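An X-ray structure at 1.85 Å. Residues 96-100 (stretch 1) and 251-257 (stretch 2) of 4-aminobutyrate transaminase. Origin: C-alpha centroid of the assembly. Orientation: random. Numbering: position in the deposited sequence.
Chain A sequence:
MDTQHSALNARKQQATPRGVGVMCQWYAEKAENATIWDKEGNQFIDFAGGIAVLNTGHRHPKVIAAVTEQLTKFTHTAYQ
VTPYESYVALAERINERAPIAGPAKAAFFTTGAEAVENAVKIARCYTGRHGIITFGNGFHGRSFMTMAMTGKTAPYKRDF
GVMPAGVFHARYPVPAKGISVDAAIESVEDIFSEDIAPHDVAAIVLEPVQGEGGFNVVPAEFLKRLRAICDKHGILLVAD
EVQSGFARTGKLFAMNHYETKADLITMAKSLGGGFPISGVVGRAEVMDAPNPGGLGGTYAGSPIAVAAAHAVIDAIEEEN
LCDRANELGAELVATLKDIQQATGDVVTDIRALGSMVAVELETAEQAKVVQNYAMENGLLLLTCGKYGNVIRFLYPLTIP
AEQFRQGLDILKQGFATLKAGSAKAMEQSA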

ATOM      1  N   GLU A  96       5.371 -18.691 -32.385  1.00 20.83           N
ATOM      2  CA  GLU A  96       4.654 -19.239 -33.522  1.00 22.19           C
ATOM      3  C   GLU A  96       3.347 -19.906 -33.087  1.00 22.22           C
ATOM      4  O   GLU A  96       2.347 -19.845 -33.799  1.00 27.86           O
ATOM      5  CB  GLU A  96       5.572 -20.262 -34.230  1.00 33.90           C
ATOM      6  CG  GLU A  96       4.899 -20.985 -35.398  1.00 44.24           C
ATOM      7  CD  GLU A  96       5.601 -22.321 -35.692  1.00 53.64           C
ATOM      8  OE1 GLU A  96       4.909 -23.360 -35.896  1.00 56.36           O
ATOM      9  OE2 GLU A  96       6.860 -22.323 -35.677  1.00 58.02           O
ATOM     10  N   ARG A  97       3.343 -20.540 -31.922  1.00 22.01           N
ATOM     11  CA  ARG A  97       2.234 -21.369 -31.480  1.00 23.04           C
ATOM     12  C   ARG A  97       1.205 -20.663 -30.603  1.00 27.77           C
ATOM     13  O   ARG A  97       0.068 -21.158 -30.474  1.00 31.01           O
ATOM     14  CB  ARG A  97       2.811 -22.540 -30.714  1.00 19.28           C
ATOM     15  CG  ARG A  97       3.566 -23.511 -31.626  1.00 26.07           C
ATOM     16  CD  ARG A  97       4.447 -24.509 -30.812  1.00 24.94           C
ATOM     17  NE  ARG A  97       4.992 -25.583 -31.677  1.00 24.53           N
ATOM     18  CZ  ARG A  97       5.963 -25.369 -32.576  1.00 26.00           C
ATOM     19  NH1 ARG A  97       6.512 -24.146 -32.677  1.00 21.94           N
ATOM     20  NH2 ARG A  97       6.402 -26.360 -33.386  1.00 24.66           N
ATOM     21  N   ALA A  98       1.562 -19.562 -29.994  1.00 20.62           N
ATOM     22  CA  ALA A  98       0.711 -18.969 -28.948  1.00 19.95           C
ATOM     23  C   ALA A  98      -0.456 -18.222 -29.579  1.00 19.99           C
ATOM     24  O   ALA A  98      -0.290 -17.580 -30.611  1.00 21.79           O
ATOM     25  CB  ALA A  98       1.510 -17.982 -28.103  1.00 21.31           C
ATOM     26  N   PRO A  99      -1.629 -18.255 -28.965  1.00 22.00           N
ATOM     27  CA  PRO A  99      -2.780 -17.528 -29.546  1.00 22.87           C
ATOM     28  C   PRO A  99      -2.773 -16.038 -29.181  1.00 23.91           C
ATOM     29  O   PRO A  99      -3.472 -15.572 -28.294  1.00 26.71           O
ATOM     30  CB  PRO A  99      -3.989 -18.260 -28.944  1.00 22.50           C
ATOM     31  CG  PRO A  99      -3.467 -18.916 -27.687  1.00 19.68           C
ATOM     32  CD  PRO A  99      -2.013 -19.261 -27.946  1.00 18.52           C
ATOM     33  N   ILE A 100      -2.003 -15.269 -29.933  1.00 21.09           N
ATOM     34  CA  ILE A 100      -1.745 -13.845 -29.708  1.00 19.54           C
ATOM     35  C   ILE A 100      -2.097 -13.140 -31.013  1.00 24.53           C
ATOM     36  O   ILE A 100      -1.738 -13.616 -32.092  1.00 25.25           O
ATOM     37  CB  ILE A 100      -0.262 -13.574 -29.335  1.00 20.31           C
ATOM     38  CG1 ILE A 100       0.099 -14.174 -27.944  1.00 22.00           C
ATOM     39  CG2 ILE A 100       0.087 -12.017 -29.464  1.00 21.41           C
ATOM     40  CD1 ILE A 100      -0.763 -13.544 -26.787  1.00 22.46           C
ATOM     41  N   LYS A 251      -5.634 -29.080 -26.433  1.00 24.95           N
ATOM     42  CA  LYS A 251      -4.976 -28.209 -27.406  1.00 26.70           C
ATOM     43  C   LYS A 251      -3.763 -27.670 -26.677  1.00 23.58           C
ATOM     44  O   LYS A 251      -3.652 -27.850 -25.466  1.00 20.76           O
ATOM     45  CB  LYS A 251      -5.889 -27.070 -27.915  1.00 25.91           C
ATOM     46  CG  LYS A 251      -7.151 -27.598 -28.692  1.00 28.40           C
ATOM     47  CD  LYS A 251      -7.984 -26.398 -29.205  1.00 28.56           C
ATOM     48  CE  LYS A 251      -9.188 -26.810 -30.008  1.00 34.45           C
ATOM     49  NZ  LYS A 251      -8.735 -27.591 -31.195  1.00 38.39           N
ATOM     50  N   LEU A 252      -2.833 -27.018 -27.386  1.00 22.75           N
ATOM     51  CA  LEU A 252      -1.572 -26.704 -26.710  1.00 20.12           C
ATOM     52  C   LEU A 252      -1.817 -25.780 -25.524  1.00 18.88           C
ATOM     53  O   LEU A 252      -1.372 -26.045 -24.392  1.00 17.47           O
ATOM     54  CB  LEU A 252      -0.600 -26.091 -27.690  1.00 23.42           C
ATOM     55  CG  LEU A 252       0.824 -25.868 -27.164  1.00 23.01           C
ATOM     56  CD1 LEU A 252       1.461 -27.217 -26.771  1.00 19.92           C
ATOM     57  CD2 LEU A 252       1.649 -25.132 -28.211  1.00 23.25           C
ATOM     58  N   PHE A 253      -2.592 -24.713 -25.745  1.00 20.89           N
ATOM     59  CA  PHE A 253      -3.020 -23.769 -24.705  1.00 20.50           C
ATOM     60  C   PHE A 253      -4.528 -23.895 -24.508  1.00 20.93           C
ATOM     61  O   PHE A 253      -5.269 -24.052 -25.480  1.00 20.76           O
ATOM     62  CB  PHE A 253      -2.741 -22.330 -25.114  1.00 21.45           C
ATOM     63  CG  PHE A 253      -1.253 -22.002 -25.152  1.00 25.49           C
ATOM     64  CD1 PHE A 253      -0.589 -21.683 -23.996  1.00 30.36           C
ATOM     65  CD2 PHE A 253      -0.553 -22.071 -26.339  1.00 25.33           C
ATOM     66  CE1 PHE A 253       0.788 -21.433 -24.019  1.00 33.91           C
ATOM     67  CE2 PHE A 253       0.821 -21.809 -26.369  1.00 26.21           C
ATOM     68  CZ  PHE A 253       1.474 -21.485 -25.208  1.00 31.42           C
ATOM     69  N   ALA A 254      -4.998 -23.784 -23.268  1.00 19.39           N
ATOM     70  CA  ALA A 254      -6.453 -23.771 -23.088  1.00 19.89           C
ATOM     71  C   ALA A 254      -7.089 -22.640 -23.892  1.00 21.48           C
ATOM     72  O   ALA A 254      -8.207 -22.776 -24.381  1.00 22.04           O
ATOM     73  CB  ALA A 254      -6.775 -23.602 -21.606  1.00 20.81           C
ATOM     74  N   MET A 255      -6.386 -21.519 -24.047  1.00 21.85           N
ATOM     75  CA  MET A 255      -6.948 -20.385 -24.785  1.00 18.26           C
ATOM     76  C   MET A 255      -7.156 -20.751 -26.242  1.00 22.68           C
ATOM     77  O   MET A 255      -7.930 -20.093 -26.945  1.00 24.10           O
ATOM     78  CB  MET A 255      -6.001 -19.183 -24.674  1.00 17.65           C
ATOM     79  CG  MET A 255      -5.977 -18.475 -23.325  1.00 19.50           C
ATOM     80  SD  MET A 255      -7.625 -17.891 -22.848  1.00 22.49           S
ATOM     81  CE  MET A 255      -7.919 -16.707 -24.178  1.00 21.92           C
ATOM     82  N   ASN A 256      -6.518 -21.841 -26.715  1.00 20.41           N
ATOM     83  CA  ASN A 256      -6.767 -22.257 -28.098  1.00 20.29           C
ATOM     84  C   ASN A 256      -8.172 -22.747 -28.328  1.00 22.94           C
ATOM     85  O   ASN A 256      -8.573 -22.870 -29.486  1.00 24.49           O
ATOM     86  CB  ASN A 256      -5.815 -23.369 -28.540  1.00 21.53           C
ATOM     87  CG  ASN A 256      -4.428 -22.833 -28.854  1.00 25.71           C
ATOM     88  OD1 ASN A 256      -3.413 -23.349 -28.383  1.00 26.15           O
ATOM     89  ND2 ASN A 256      -4.379 -21.850 -29.749  1.00 25.58           N
ATOM     90  N   HIS A 257      -8.916 -23.056 -27.275  1.00 24.09           N
ATOM     91  CA  HIS A 257     -10.321 -23.442 -27.437  1.00 27.06           C
ATOM     92  C   HIS A 257     -11.247 -22.255 -27.667  1.00 29.03           C
ATOM     93  O   HIS A 257     -12.449 -22.470 -27.864  1.00 30.00           O
ATOM     94  CB  HIS A 257     -10.828 -24.189 -26.206  1.00 25.01           C
ATOM     95  CG  HIS A 257     -10.056 -25.448 -25.893  1.00 25.97           C
ATOM     96  ND1 HIS A 257     -10.515 -26.708 -26.228  1.00 28.53           N
ATOM     97  CD2 HIS A 257      -8.880 -25.627 -25.247  1.00 25.76           C
ATOM     98  CE1 HIS A 257      -9.628 -27.613 -25.823  1.00 26.82           C
ATOM     99  NE2 HIS A 257      -8.641 -26.980 -25.192  1.00 24.84           N
TER
HETATM  100  O   HOH W   1      -1.030 -23.462 -30.144  1.00 21.95           O
HETATM  101  O   HOH W   2      -2.567 -20.573 -31.557  1.00 33.46           O

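No direct hydrogen bond or salt bridge joins these two stretches, although they belong to one chain and bury 257 Å² between them. They are held by apolar packing and by two waters that link the R97 carbonyl to the N256 side chain.

The apolar contact centers on P99, the residue with the most area covered here. Its CA-to-CB bond points toward the other stretch, and its compact ring reaches three residues there. P99 CD lies 3.6 Å from F253 CD2, P99 CG lies 3.9 Å from M255 CB, and P99 CB lies 3.7 Å from N256 ND2. Proline suits this position because its ring presents a rigid hydrocarbon surface and needs little side-chain ordering to do so.

The CA-to-CB bond of F253, which is buried in the assembly, points toward stretch 1, and with chi1 m (-69°) its ring packs there. The ring meets its neighbors obliquely: besides the proline, F253 CE2 comes within 3.8 Å of A98 CA and 4.3 Å of A98 CB. A98 is the first residue to leave helical phi/psi after the helix that includes R97, and its small side chain is compatible with the ring's close approach to the backbone. M255 contributes chiefly the root of its side chain; CA-to-CB points toward the other stretch, but the m, m, m conformation carries the thioether end away.

At the other end of the contact, R97 CB packs 3.8 Å from L252 CD2. Arginine serves well here, since its aliphatic base can touch leucine while its guanidinium group finds polar partners: R97 NH1 forms a long salt bridge with E96 OE2 at 3.5 Å, and the group is also hydrogen-bonded elsewhere in the structure.

The polar link runs through R97 O and the amide of N256. Water 1 donates to R97 O at 2.6 Å and to N256 OD1 at 3.0 Å. Water 2 donates to R97 O at 2.9 Å and accepts from N256 ND2 at 2.9 Å. One carbonyl is thus tied to both ends of one carboxamide, a task suited to asparagine, which carries an acceptor and a donor on a short side chain.

The same asparagine is held from within its own stretch. F253 N donates to N256 OD1 at 3.1 Å, while N256 N donates to F253 O at 2.8 Å as the 3-10 segment forms. This reciprocal pairing joins the residue that binds the waters to the one that supplies the aromatic ring.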